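Local coordinates for glutaconate coenzyme a-transferase (Acidaminococcus fermentans, PDB 1POI), which catalyses the transfer of coenzyme A from acetyl-CoA to glutaconate or (R)-2-hydroxyglutarate in the fermentative breakdown of glutamate, at residues R65-Y69 / L143-P147. Coordinates in Å, arbitrary orientation, origin at the centre of the assembly. Residues are numbered along the deposited sequence.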
# COMPACT_ATOMS: atom_id res chain seq x y z
N ARG A 65 13.02 -5.03 42.37
CA ARG A 65 12.03 -6.04 41.97
C ARG A 65 12.60 -7.28 41.27
O ARG A 65 11.83 -8.06 40.71
CB ARG A 65 10.96 -5.45 41.05
CG ARG A 65 10.39 -4.12 41.47
CD ARG A 65 9.51 -4.17 42.68
NE ARG A 65 9.07 -2.81 43.04
CZ ARG A 65 7.84 -2.34 42.81
NH1 ARG A 65 6.93 -3.10 42.23
NH2 ARG A 65 7.53 -1.09 43.13
N VAL A 66 13.90 -7.52 41.34
CA VAL A 66 14.45 -8.66 40.64
C VAL A 66 15.26 -9.58 41.55
O VAL A 66 16.25 -9.16 42.17
CB VAL A 66 15.30 -8.17 39.42
CG1 VAL A 66 15.98 -9.32 38.73
CG2 VAL A 66 14.40 -7.44 38.43
N LYS A 67 14.84 -10.85 41.59
CA LYS A 67 15.43 -11.90 42.43
C LYS A 67 16.71 -12.41 41.78
O LYS A 67 17.74 -12.52 42.42
CB LYS A 67 14.40 -13.02 42.60
CG LYS A 67 14.71 -14.05 43.69
CD LYS A 67 13.58 -15.08 43.86
CE LYS A 67 13.50 -16.07 42.70
NZ LYS A 67 12.58 -17.25 42.97
N ALA A 68 16.62 -12.69 40.49
CA ALA A 68 17.76 -13.15 39.70
C ALA A 68 17.57 -12.55 38.32
O ALA A 68 16.43 -12.48 37.81
CB ALA A 68 17.76 -14.66 39.62
N TYR A 69 18.66 -12.12 37.72
CA TYR A 69 18.63 -11.48 36.41
C TYR A 69 19.64 -12.17 35.51
O TYR A 69 20.82 -12.33 35.89
CB TYR A 69 18.99 -10.01 36.61
CG TYR A 69 19.11 -9.17 35.37
CD1 TYR A 69 18.01 -8.94 34.53
CD2 TYR A 69 20.33 -8.56 35.05
CE1 TYR A 69 18.12 -8.13 33.40
CE2 TYR A 69 20.45 -7.76 33.94
CZ TYR A 69 19.36 -7.54 33.11
OH TYR A 69 19.51 -6.71 32.03
N LEU A 143 17.25 -21.53 44.62
CA LEU A 143 16.40 -20.58 43.90
C LEU A 143 15.30 -21.20 43.07
O LEU A 143 15.55 -22.08 42.25
CB LEU A 143 17.24 -19.70 42.96
CG LEU A 143 17.94 -18.47 43.52
CD1 LEU A 143 18.80 -17.84 42.44
CD2 LEU A 143 16.89 -17.50 44.00
N ASP A 144 14.10 -20.67 43.23
CA ASP A 144 12.95 -21.12 42.45
C ASP A 144 13.10 -20.31 41.16
O ASP A 144 13.59 -19.18 41.19
CB ASP A 144 11.65 -20.75 43.18
CG ASP A 144 10.43 -21.53 42.69
OD1 ASP A 144 10.58 -22.65 42.16
OD2 ASP A 144 9.30 -21.01 42.85
N LYS A 145 12.76 -20.92 40.02
CA LYS A 145 12.83 -20.28 38.70
C LYS A 145 14.23 -20.13 38.07
O LYS A 145 14.35 -19.54 36.99
CB LYS A 145 12.10 -18.93 38.66
CG LYS A 145 10.68 -18.93 39.21
CD LYS A 145 9.76 -19.70 38.31
CE LYS A 145 8.38 -19.85 38.90
NZ LYS A 145 7.50 -18.67 38.67
N VAL A 146 15.27 -20.68 38.70
CA VAL A 146 16.62 -20.60 38.14
C VAL A 146 17.26 -22.00 38.01
O VAL A 146 17.27 -22.78 38.96
CB VAL A 146 17.56 -19.70 38.99
CG1 VAL A 146 18.98 -19.71 38.43
CG2 VAL A 146 17.03 -18.28 39.01
N PRO A 147 17.75 -22.34 36.80
CA PRO A 147 18.39 -23.63 36.53
C PRO A 147 19.45 -23.94 37.56
O PRO A 147 20.08 -23.01 38.08
CB PRO A 147 19.02 -23.39 35.17
CG PRO A 147 18.00 -22.57 34.51
CD PRO A 147 17.62 -21.56 35.56
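Start at Lys67, where the chain turns a corner in strand 66-71. Its side chain reaches across to the type II beta turn Leu143–Val146 and donates a hydrogen bond from Lys67 NZ to Asp144 O, 2.8 Å away. That oxygen belongs to the peptide between Asp144 and Lys145, the central one of the turn, so the ammonium group binds the turn's backbone rather than the Asp144 carboxylate. The methylenes are used too: Lys67 CE lies 3.9 Å from Leu143 CD2, so the aliphatic part of the lysine packs against the leucine. Next door, Ala68 offers a small apolar contact. Ala68 CB is 3.7 Å from Val146 CG2 and a looser 4.4 Å from Leu143 CD1, so the two ends of the turn converge on one methyl group while the backbones stay well apart, Ala68 CA to Val146 CA being 7.7 Å. Lys145 bends away to a salt bridge with Asp173. The contact thus joins a strand of the parallel Rossmann-like sheet to the loop between helix 137-141 and strand 152-156; strands 46-49 and 96-99 flank strand 66-71, and Leu143 also touches Thr96 of the latter.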